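2-dehydropantoate 2-reductase, putative (Enterococcus faecalis, PDB 2EW2) probably catalyses the NADPH-dependent reduction of ketopantoate to pantoate, a step on the way to pantothenate. Local coordinates at residues 16-24 against 49-60; 123-134 against 146-157. One frame throughout, in Å; residues are numbered along the deposited sequence.

Contact 1 of 2, residues 16-24 against 49-60; sequences SRLGIMLHQ and ADFNGEEVVANL
Ala49 turns its methyl toward helix 16-24, where Ile20 meets it: CB of Ala49 and CD1 of Ile20 stand 3.3 Å apart, tighter than usual for two carbons, and a side chain as small as alanine suits so close an approach. Phe51, next on the same side of the strand, lays its ring beside the helix. CG of Met21 comes in at the ring edge, 3.7 Å from CZ of Phe51, and the branch methyl CG2 of Ile20 reaches the same edge; the selenium of Met21 (selenomethionine), 5.3 Å from the ring centroid, adds an oblique Met-aromatic contact. The guanidinium of Arg17 stands almost perpendicular to the ring, the planes 84° apart. Its NE is hydrogen-bonded to the carbonyl of Thr134, while NH2 donates to a water that also accepts from ND2 of Asn52, in the type I' turn from Phe51 to Glu54. On the returning strand, Val56 presents CG1, anti to its backbone N (chi1 167°), both to CG2 of Ile20 and to the amide of Gln24, whose NE2 lies 3.5 Å away. Ala58 follows, its methyl near CG1 of Ile20 and 3.9 Å from CD2 of His23. A water joins NE2 of that imidazole to the backbone N of Asn59. Leu60 finally slides along His23, CD2 to ND1 3.3 Å, and sets CD1 against the backbone of Gly19, where the helix has no side chain. A β-hairpin thus packs crosswise, at 82° for strand 54-58, on the helix whose start carries the glycine-rich sequence expected of a Rossmann-type nucleotide-binding fold.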
loop_
_atom_site.group_PDB
_atom_site.type_symbol
_atom_site.label_atom_id
_atom_site.label_comp_id
_atom_site.label_asym_id
_atom_site.label_seq_id
_atom_site.Cartn_x
_atom_site.Cartn_y
_atom_site.Cartn_z
ATOM N N SER B 16 -25.357 -30.283 -2.597
ATOM C CA SER B 16 -25.933 -31.589 -2.871
ATOM C C SER B 16 -25.956 -32.487 -1.642
ATOM O O SER B 16 -26.952 -33.165 -1.391
ATOM C CB SER B 16 -25.190 -32.259 -4.035
ATOM O OG SER B 16 -25.472 -31.572 -5.241
ATOM N N ARG B 17 -24.886 -32.474 -0.856
ATOM C CA ARG B 17 -24.890 -33.205 0.426
ATOM C C ARG B 17 -26.006 -32.732 1.331
ATOM O O ARG B 17 -26.807 -33.539 1.819
ATOM C CB ARG B 17 -23.568 -33.088 1.181
ATOM C CG ARG B 17 -23.658 -33.773 2.547
ATOM C CD ARG B 17 -22.426 -33.576 3.406
ATOM N NE ARG B 17 -21.299 -34.448 3.054
ATOM C CZ ARG B 17 -21.204 -35.754 3.326
ATOM N NH1 ARG B 17 -20.105 -36.407 2.982
ATOM N NH2 ARG B 17 -22.186 -36.419 3.931
ATOM N N LEU B 18 -26.064 -31.419 1.555
ATOM C CA LEU B 18 -27.093 -30.849 2.417
ATOM C C LEU B 18 -28.485 -31.150 1.856
ATOM O O LEU B 18 -29.393 -31.509 2.603
ATOM C CB LEU B 18 -26.891 -29.330 2.607
ATOM C CG LEU B 18 -25.548 -28.820 3.162
ATOM C CD1 LEU B 18 -25.688 -27.456 3.830
ATOM C CD2 LEU B 18 -24.870 -29.793 4.097
ATOM N N GLY B 19 -28.644 -31.022 0.545
ATOM C CA GLY B 19 -29.924 -31.299 -0.096
ATOM C C GLY B 19 -30.446 -32.714 0.121
ATOM O O GLY B 19 -31.596 -32.907 0.532
ATOM N N ILE B 20 -29.610 -33.698 -0.187
ATOM C CA ILE B 20 -29.940 -35.110 0.016
ATOM C C ILE B 20 -30.327 -35.424 1.467
ATOM O O ILE B 20 -31.349 -36.057 1.715
ATOM C CB ILE B 20 -28.767 -36.040 -0.404
ATOM C CG1 ILE B 20 -28.634 -36.046 -1.927
ATOM C CG2 ILE B 20 -29.026 -37.484 0.092
ATOM C CD1 ILE B 20 -27.338 -36.641 -2.464
HETATM N N MSE B 21 -29.485 -34.990 2.400
HETATM C CA MSE B 21 -29.648 -35.286 3.812
HETATM C C MSE B 21 -30.891 -34.613 4.398
HETATM O O MSE B 21 -31.618 -35.225 5.173
HETATM C CB MSE B 21 -28.381 -34.902 4.578
HETATM C CG MSE B 21 -27.144 -35.705 4.151
HETATM SE SE MSE B 21 -25.557 -35.299 5.237
HETATM C CE MSE B 21 -26.087 -36.116 6.895
ATOM N N LEU B 22 -31.138 -33.357 4.014
ATOM C CA LEU B 22 -32.356 -32.658 4.435
ATOM C C LEU B 22 -33.617 -33.262 3.804
ATOM O O LEU B 22 -34.692 -33.236 4.405
ATOM C CB LEU B 22 -32.251 -31.158 4.129
ATOM C CG LEU B 22 -31.291 -30.373 5.031
ATOM C CD1 LEU B 22 -30.954 -29.010 4.404
ATOM C CD2 LEU B 22 -31.870 -30.214 6.456
ATOM N N HIS B 23 -33.470 -33.803 2.598
ATOM C CA HIS B 23 -34.545 -34.509 1.918
ATOM C C HIS B 23 -34.859 -35.809 2.665
ATOM O O HIS B 23 -36.026 -36.147 2.880
ATOM C CB HIS B 23 -34.175 -34.783 0.455
ATOM C CG HIS B 23 -35.162 -35.653 -0.269
ATOM N ND1 HIS B 23 -36.398 -35.196 -0.683
ATOM C CD2 HIS B 23 -35.088 -36.948 -0.664
ATOM C CE1 HIS B 23 -37.041 -36.173 -1.299
ATOM N NE2 HIS B 23 -36.270 -37.246 -1.296
ATOM N N GLN B 24 -33.815 -36.514 3.085
ATOM C CA GLN B 24 -33.986 -37.760 3.824
ATOM C C GLN B 24 -34.629 -37.496 5.171
ATOM O O GLN B 24 -35.381 -38.323 5.667
ATOM C CB GLN B 24 -32.659 -38.485 3.995
ATOM C CG GLN B 24 -32.103 -39.064 2.698
ATOM C CD GLN B 24 -30.777 -39.768 2.907
ATOM O OE1 GLN B 24 -29.940 -39.328 3.706
ATOM N NE2 GLN B 24 -30.571 -40.872 2.180
ATOM N N ALA B 49 -26.162 -39.875 -5.303
ATOM C CA ALA B 49 -25.040 -39.859 -4.386
ATOM C C ALA B 49 -24.490 -41.258 -4.138
ATOM O O ALA B 49 -25.246 -42.216 -3.954
ATOM C CB ALA B 49 -25.433 -39.229 -3.079
ATOM N N ASP B 50 -23.166 -41.361 -4.165
ATOM C CA ASP B 50 -22.478 -42.485 -3.574
ATOM C C ASP B 50 -22.226 -42.078 -2.133
ATOM O O ASP B 50 -21.244 -41.408 -1.821
ATOM C CB ASP B 50 -21.176 -42.790 -4.320
ATOM C CG ASP B 50 -20.355 -43.875 -3.649
ATOM O OD1 ASP B 50 -20.810 -44.460 -2.632
ATOM O OD2 ASP B 50 -19.238 -44.133 -4.135
ATOM N N PHE B 51 -23.146 -42.493 -1.269
ATOM C CA PHE B 51 -23.243 -42.003 0.088
ATOM C C PHE B 51 -22.720 -43.079 1.027
ATOM O O PHE B 51 -23.436 -44.028 1.328
ATOM C CB PHE B 51 -24.721 -41.723 0.400
ATOM C CG PHE B 51 -24.948 -40.737 1.503
ATOM C CD1 PHE B 51 -24.050 -40.617 2.559
ATOM C CD2 PHE B 51 -26.085 -39.930 1.489
ATOM C CE1 PHE B 51 -24.268 -39.711 3.586
ATOM C CE2 PHE B 51 -26.317 -39.018 2.513
ATOM C CZ PHE B 51 -25.404 -38.907 3.566
ATOM N N ASN B 52 -21.479 -42.924 1.484
ATOM C CA ASN B 52 -20.822 -43.917 2.337
ATOM C C ASN B 52 -20.923 -45.347 1.766
ATOM O O ASN B 52 -21.334 -46.279 2.469
ATOM C CB ASN B 52 -21.383 -43.876 3.777
ATOM C CG ASN B 52 -21.318 -42.484 4.422
ATOM O OD1 ASN B 52 -22.091 -42.196 5.328
ATOM N ND2 ASN B 52 -20.397 -41.636 3.972
ATOM N N GLY B 53 -20.584 -45.500 0.485
ATOM C CA GLY B 53 -20.616 -46.803 -0.185
ATOM C C GLY B 53 -21.966 -47.271 -0.715
ATOM O O GLY B 53 -22.034 -48.280 -1.425
ATOM N N GLU B 54 -23.042 -46.562 -0.379
ATOM C CA GLU B 54 -24.388 -46.929 -0.847
ATOM C C GLU B 54 -24.897 -45.885 -1.816
ATOM O O GLU B 54 -24.759 -44.683 -1.566
ATOM C CB GLU B 54 -25.386 -47.029 0.315
ATOM C CG GLU B 54 -24.983 -47.965 1.455
ATOM C CD GLU B 54 -26.135 -48.259 2.426
ATOM O OE1 GLU B 54 -26.651 -47.309 3.073
ATOM O OE2 GLU B 54 -26.517 -49.451 2.545
ATOM N N GLU B 55 -25.507 -46.336 -2.908
ATOM C CA GLU B 55 -26.156 -45.419 -3.832
ATOM C C GLU B 55 -27.474 -44.896 -3.261
ATOM O O GLU B 55 -28.346 -45.662 -2.879
ATOM C CB GLU B 55 -26.369 -46.057 -5.204
ATOM C CG GLU B 55 -27.293 -45.242 -6.113
ATOM C CD GLU B 55 -26.966 -45.396 -7.576
ATOM O OE1 GLU B 55 -27.872 -45.784 -8.345
ATOM O OE2 GLU B 55 -25.802 -45.133 -7.957
ATOM N N VAL B 56 -27.579 -43.577 -3.188
ATOM C CA VAL B 56 -28.790 -42.897 -2.772
ATOM C C VAL B 56 -29.207 -42.000 -3.936
ATOM O O VAL B 56 -28.366 -41.300 -4.515
ATOM C CB VAL B 56 -28.525 -42.048 -1.507
ATOM C CG1 VAL B 56 -29.667 -41.075 -1.232
ATOM C CG2 VAL B 56 -28.294 -42.953 -0.303
ATOM N N VAL B 57 -30.489 -42.045 -4.297
ATOM C CA VAL B 57 -31.030 -41.172 -5.348
ATOM C C VAL B 57 -32.118 -40.292 -4.733
ATOM O O VAL B 57 -32.946 -40.770 -3.961
ATOM C CB VAL B 57 -31.578 -41.969 -6.564
ATOM C CG1 VAL B 57 -32.098 -41.039 -7.643
ATOM C CG2 VAL B 57 -30.501 -42.906 -7.152
ATOM N N ALA B 58 -32.100 -39.000 -5.054
ATOM C CA ALA B 58 -33.092 -38.066 -4.524
ATOM C C ALA B 58 -33.678 -37.299 -5.687
ATOM O O ALA B 58 -32.963 -36.593 -6.390
ATOM C CB ALA B 58 -32.457 -37.119 -3.514
ATOM N N ASN B 59 -34.974 -37.466 -5.918
ATOM C CA ASN B 59 -35.619 -36.762 -7.011
ATOM C C ASN B 59 -36.028 -35.375 -6.542
ATOM O O ASN B 59 -37.119 -35.176 -6.035
ATOM C CB ASN B 59 -36.806 -37.552 -7.556
ATOM C CG ASN B 59 -36.414 -38.943 -8.003
ATOM O OD1 ASN B 59 -36.097 -39.165 -9.178
ATOM N ND2 ASN B 59 -36.406 -39.892 -7.063
ATOM N N LEU B 60 -35.116 -34.423 -6.683
ATOM C CA LEU B 60 -35.335 -33.084 -6.160
ATOM C C LEU B 60 -35.606 -32.154 -7.312
ATOM O O LEU B 60 -35.017 -32.315 -8.388
ATOM C CB LEU B 60 -34.121 -32.599 -5.346
ATOM C CG LEU B 60 -33.813 -33.382 -4.056
ATOM C CD1 LEU B 60 -32.532 -32.915 -3.364
ATOM C CD2 LEU B 60 -34.987 -33.348 -3.076
HETATM O O HOH W 1 -20.618 -38.922 4.600
HETATM O O HOH W 2 -36.651 -39.092 -3.906
#

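Contact 2 of 2, residues 123-134 against 146-157; sequences KENILVGITMWT and LGDGEIELENID
The carbonyl oxygen of Ile126 has two partners: the N-H of Ile156 reaches it at 3.0 Å in a nearly straight bond (169°), and a water lies 2.8 Å from it. The same water also sits near O of Glu124, with too few protons to serve every acceptor around it, and accepts from N of Asp157 at this end of the strand pair. Beside it Ile126 CG2 packs on CD1 of Ile156, whose CG1 also meets Val128 CG1, so that these branched apolar side chains pack on one another beside the strand pair. Next come the hydrogen-bonded pairs, Val128 with Glu154 and Ile130 with Glu152, each joined by two backbone bonds; N of Val128 lies 2.8 Å from O of Glu154. Strands 126-131 and 151-155 are thus antiparallel neighbours, and 126-131 runs parallel to strand 103-106 on its other side, so that here the direction changes in the mixed sheet of the Rossmann-type domain. Gly129, opposite Leu153, has its CA only 3.0 Å from O of Glu152, an approach that a CB would obstruct. Beyond the last pair, N of Met132 bonds to O of Glu150, and in one of the two conformers of this selenomethionine the selenium rests 3.7 Å from Glu150 CG, the chain bending at chi2 (75°). Trp133 lays one face of its indole over the backbone from Asp148 to Glu150. Gly149 CA sits over the five-membered ring, 3.7 Å from its centroid, a CH-pi contact that a bare glycine permits, while CG1 of Ile151 touches the ring edge. NE1 of Trp133 is bonded to the carbonyl of Leu176. At the far end one water takes the N-H of Thr134 and donates to the carbonyls of Leu146 and Asp148.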
loop_
_atom_site.group_PDB
_atom_site.type_symbol
_atom_site.label_atom_id
_atom_site.label_comp_id
_atom_site.label_asym_id
_atom_site.label_seq_id
_atom_site.Cartn_x
_atom_site.Cartn_y
_atom_site.Cartn_z
ATOM N N LYS B 123 -32.453 -8.180 7.135
ATOM C CA LYS B 123 -31.187 -8.291 7.893
ATOM C C LYS B 123 -31.329 -9.097 9.186
ATOM O O LYS B 123 -30.380 -9.752 9.623
ATOM C CB LYS B 123 -30.587 -6.898 8.177
ATOM C CG LYS B 123 -29.156 -6.905 8.755
ATOM C CD LYS B 123 -28.650 -5.480 9.099
ATOM C CE LYS B 123 -27.121 -5.451 9.298
ATOM N NZ LYS B 123 -26.552 -4.071 9.318
ATOM N N GLU B 124 -32.527 -9.076 9.775
ATOM C CA GLU B 124 -32.799 -9.797 11.029
ATOM C C GLU B 124 -32.804 -11.319 10.858
ATOM O O GLU B 124 -32.706 -12.072 11.846
ATOM C CB GLU B 124 -34.166 -9.361 11.594
ATOM C CG GLU B 124 -34.263 -7.891 12.007
ATOM C CD GLU B 124 -34.626 -6.962 10.863
ATOM O OE1 GLU B 124 -34.971 -7.440 9.750
ATOM O OE2 GLU B 124 -34.567 -5.736 11.092
ATOM N N ASN B 125 -32.933 -11.752 9.603
ATOM C CA ASN B 125 -33.138 -13.158 9.251
ATOM C C ASN B 125 -31.889 -13.800 8.669
ATOM O O ASN B 125 -31.963 -14.829 8.015
ATOM C CB ASN B 125 -34.267 -13.303 8.201
ATOM C CG ASN B 125 -35.629 -12.829 8.693
ATOM O OD1 ASN B 125 -35.770 -12.326 9.808
ATOM N ND2 ASN B 125 -36.643 -12.967 7.827
ATOM N N ILE B 126 -30.733 -13.191 8.888
ATOM C CA ILE B 126 -29.506 -13.749 8.351
ATOM C C ILE B 126 -28.735 -14.535 9.408
ATOM O O ILE B 126 -28.428 -14.014 10.497
ATOM C CB ILE B 126 -28.614 -12.648 7.715
ATOM C CG1 ILE B 126 -29.390 -11.935 6.590
ATOM C CG2 ILE B 126 -27.301 -13.268 7.161
ATOM C CD1 ILE B 126 -28.694 -10.682 6.111
ATOM N N LEU B 127 -28.423 -15.781 9.066
ATOM C CA LEU B 127 -27.599 -16.665 9.906
ATOM C C LEU B 127 -26.280 -16.922 9.200
ATOM O O LEU B 127 -26.218 -16.930 7.960
ATOM C CB LEU B 127 -28.295 -18.021 10.120
ATOM C CG LEU B 127 -29.810 -18.058 10.383
ATOM C CD1 LEU B 127 -30.353 -19.496 10.467
ATOM C CD2 LEU B 127 -30.143 -17.287 11.625
ATOM N N VAL B 128 -25.230 -17.168 9.969
ATOM C CA VAL B 128 -23.944 -17.506 9.356
ATOM C C VAL B 128 -23.496 -18.853 9.900
ATOM O O VAL B 128 -23.739 -19.164 11.059
ATOM C CB VAL B 128 -22.900 -16.368 9.584
ATOM C CG1 VAL B 128 -22.702 -16.069 11.071
ATOM C CG2 VAL B 128 -21.596 -16.669 8.898
ATOM N N GLY B 129 -22.867 -19.666 9.070
ATOM C CA GLY B 129 -22.345 -20.910 9.605
ATOM C C GLY B 129 -21.075 -21.389 8.952
ATOM O O GLY B 129 -20.621 -20.828 7.953
ATOM N N ILE B 130 -20.514 -22.437 9.532
ATOM C CA ILE B 130 -19.309 -23.053 9.018
ATOM C C ILE B 130 -19.647 -24.527 8.885
ATOM O O ILE B 130 -20.166 -25.139 9.828
ATOM C CB ILE B 130 -18.108 -22.838 9.980
ATOM C CG1 ILE B 130 -17.809 -21.348 10.142
ATOM C CG2 ILE B 130 -16.848 -23.568 9.476
ATOM C CD1 ILE B 130 -16.939 -21.043 11.345
ATOM N N THR B 131 -19.391 -25.084 7.709
ATOM C CA THR B 131 -19.586 -26.514 7.508
ATOM C C THR B 131 -18.245 -27.247 7.501
ATOM O O THR B 131 -17.316 -26.854 6.794
ATOM C CB THR B 131 -20.424 -26.832 6.246
ATOM O OG1 THR B 131 -20.508 -28.243 6.091
ATOM C CG2 THR B 131 -19.826 -26.231 4.972
HETATM N N MSE B 132 -18.154 -28.297 8.306
HETATM C CA MSE B 132 -16.945 -29.112 8.391
HETATM C C MSE B 132 -17.088 -30.418 7.596
HETATM O O MSE B 132 -16.161 -31.237 7.562
HETATM C CB MSE B 132 -16.590 -29.413 9.856
HETATM C CG MSE B 132 -16.111 -28.203 10.688
HETATM SE SE MSE B 132 -17.549 -26.977 11.228
HETATM C CE MSE B 132 -16.581 -25.967 12.627
ATOM N N TRP B 133 -18.243 -30.611 6.958
ATOM C CA TRP B 133 -18.486 -31.808 6.122
ATOM C C TRP B 133 -17.622 -31.741 4.861
ATOM O O TRP B 133 -17.128 -30.671 4.498
ATOM C CB TRP B 133 -19.960 -31.930 5.709
ATOM C CG TRP B 133 -20.889 -32.301 6.826
ATOM C CD1 TRP B 133 -21.550 -31.446 7.655
ATOM C CD2 TRP B 133 -21.243 -33.626 7.252
ATOM N NE1 TRP B 133 -22.296 -32.152 8.578
ATOM C CE2 TRP B 133 -22.133 -33.492 8.348
ATOM C CE3 TRP B 133 -20.904 -34.911 6.811
ATOM C CZ2 TRP B 133 -22.690 -34.593 9.006
ATOM C CZ3 TRP B 133 -21.453 -36.005 7.469
ATOM C CH2 TRP B 133 -22.346 -35.839 8.556
ATOM N N THR B 134 -17.439 -32.882 4.199
ATOM C CA THR B 134 -16.766 -32.914 2.901
ATOM C C THR B 134 -17.764 -33.431 1.861
ATOM O O THR B 134 -18.737 -34.093 2.203
ATOM C CB THR B 134 -15.472 -33.780 2.925
ATOM O OG1 THR B 134 -15.807 -35.152 3.168
ATOM C CG2 THR B 134 -14.506 -33.296 4.019
ATOM N N LEU B 146 -18.417 -39.014 1.711
ATOM C CA LEU B 146 -17.718 -39.890 2.646
ATOM C C LEU B 146 -17.473 -39.121 3.922
ATOM O O LEU B 146 -17.524 -37.887 3.926
ATOM C CB LEU B 146 -16.355 -40.303 2.073
ATOM C CG LEU B 146 -16.364 -41.113 0.783
ATOM C CD1 LEU B 146 -14.928 -41.363 0.307
ATOM C CD2 LEU B 146 -17.113 -42.436 1.020
ATOM N N GLY B 147 -17.184 -39.846 4.996
ATOM C CA GLY B 147 -16.717 -39.229 6.218
ATOM C C GLY B 147 -17.790 -38.589 7.076
ATOM O O GLY B 147 -18.983 -38.718 6.807
ATOM N N ASP B 148 -17.334 -37.884 8.104
ATOM C CA ASP B 148 -18.189 -37.238 9.079
ATOM C C ASP B 148 -18.113 -35.722 8.898
ATOM O O ASP B 148 -17.467 -35.221 7.974
ATOM C CB ASP B 148 -17.769 -37.636 10.510
ATOM C CG ASP B 148 -16.316 -37.268 10.840
ATOM O OD1 ASP B 148 -15.783 -36.271 10.298
ATOM O OD2 ASP B 148 -15.695 -37.971 11.671
ATOM N N GLY B 149 -18.777 -34.994 9.783
ATOM C CA GLY B 149 -18.660 -33.540 9.802
ATOM C C GLY B 149 -19.637 -32.943 10.788
ATOM O O GLY B 149 -20.257 -33.666 11.583
ATOM N N GLU B 150 -19.757 -31.620 10.725
ATOM C CA GLU B 150 -20.642 -30.860 11.585
ATOM C C GLU B 150 -20.883 -29.515 10.929
ATOM O O GLU B 150 -20.179 -29.143 9.986
ATOM C CB GLU B 150 -20.045 -30.679 12.994
ATOM C CG GLU B 150 -18.700 -29.958 13.038
ATOM C CD GLU B 150 -18.257 -29.605 14.462
ATOM O OE1 GLU B 150 -19.118 -29.271 15.313
ATOM O OE2 GLU B 150 -17.042 -29.652 14.729
ATOM N N ILE B 151 -21.897 -28.801 11.417
ATOM C CA ILE B 151 -22.135 -27.429 11.000
ATOM C C ILE B 151 -22.330 -26.628 12.267
ATOM O O ILE B 151 -23.138 -27.007 13.114
ATOM C CB ILE B 151 -23.391 -27.307 10.082
ATOM C CG1 ILE B 151 -23.243 -28.182 8.835
ATOM C CG2 ILE B 151 -23.653 -25.825 9.650
ATOM C CD1 ILE B 151 -24.412 -28.100 7.883
ATOM N N GLU B 152 -21.572 -25.544 12.412
ATOM C CA GLU B 152 -21.786 -24.590 13.484
ATOM C C GLU B 152 -22.491 -23.377 12.861
ATOM O O GLU B 152 -22.154 -22.990 11.740
ATOM C CB GLU B 152 -20.450 -24.179 14.121
ATOM C CG GLU B 152 -19.668 -25.342 14.765
ATOM C CD GLU B 152 -18.396 -24.881 15.480
ATOM O OE1 GLU B 152 -17.730 -23.931 14.994
ATOM O OE2 GLU B 152 -18.076 -25.453 16.552
ATOM N N LEU B 153 -23.491 -22.821 13.545
ATOM C CA LEU B 153 -24.204 -21.661 13.008
ATOM C C LEU B 153 -24.562 -20.661 14.095
ATOM O O LEU B 153 -24.563 -20.986 15.292
ATOM C CB LEU B 153 -25.438 -22.070 12.185
ATOM C CG LEU B 153 -26.603 -22.767 12.902
ATOM C CD1 LEU B 153 -27.609 -21.750 13.487
ATOM C CD2 LEU B 153 -27.299 -23.694 11.934
ATOM N N GLU B 154 -24.845 -19.435 13.670
ATOM C CA GLU B 154 -25.121 -18.339 14.584
ATOM C C GLU B 154 -25.993 -17.334 13.842
ATOM O O GLU B 154 -25.740 -17.055 12.687
ATOM C CB GLU B 154 -23.797 -17.665 15.014
ATOM C CG GLU B 154 -24.000 -16.602 16.063
ATOM C CD GLU B 154 -22.731 -15.925 16.567
ATOM O OE1 GLU B 154 -21.607 -16.150 16.046
ATOM O OE2 GLU B 154 -22.883 -15.136 17.529
ATOM N N ASN B 155 -27.035 -16.826 14.498
ATOM C CA ASN B 155 -27.795 -15.666 13.999
ATOM C C ASN B 155 -26.945 -14.416 14.133
ATOM O O ASN B 155 -26.258 -14.236 15.141
ATOM C CB ASN B 155 -29.092 -15.452 14.793
ATOM C CG ASN B 155 -28.860 -15.432 16.294
ATOM O OD1 ASN B 155 -29.156 -14.447 16.978
ATOM N ND2 ASN B 155 -28.315 -16.523 16.815
ATOM N N ILE B 156 -26.999 -13.556 13.126
ATOM C CA ILE B 156 -26.265 -12.305 13.173
ATOM C C ILE B 156 -26.993 -11.266 14.013
ATOM O O ILE B 156 -26.353 -10.491 14.721
ATOM C CB ILE B 156 -26.003 -11.759 11.749
ATOM C CG1 ILE B 156 -25.093 -12.745 10.998
ATOM C CG2 ILE B 156 -25.419 -10.319 11.818
ATOM C CD1 ILE B 156 -24.718 -12.305 9.589
ATOM N N ASP B 157 -28.322 -11.261 13.923
ATOM C CA ASP B 157 -29.185 -10.302 14.620
ATOM C C ASP B 157 -29.828 -10.996 15.832
ATOM O O ASP B 157 -30.255 -12.137 15.716
ATOM C CB ASP B 157 -30.275 -9.827 13.650
ATOM C CG ASP B 157 -31.122 -8.711 14.219
ATOM O OD1 ASP B 157 -32.029 -9.008 15.031
ATOM O OD2 ASP B 157 -30.894 -7.538 13.839
HETATM O O HOH W 3 -30.155 -13.110 12.440
HETATM O O HOH W 4 -17.076 -36.529 0.977
HETATM O O HOH W 5 -17.632 -35.529 5.272
#

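From the N terminus, helix 13-24 comes first; the chain then makes strand 28-32 and helix 36-45 before the hairpin of 47-51 and 54-58 returns to that helix, closing contact 1 over a loop of 24 residues. Contact 2 opens only later and closes a shorter loop, 11 residues holding strands 136-139 and 142-145, so the two stand in series, neither nested nor crossed. They nonetheless meet in space: NH2 of Arg17 in contact 1 lies 3.5 Å from CE3 of Trp133 in contact 2. Strand 142-145 pairs in parallel with 47-51, so the excursion between the strands of contact 2 builds the small sheet together with the hairpin of contact 1.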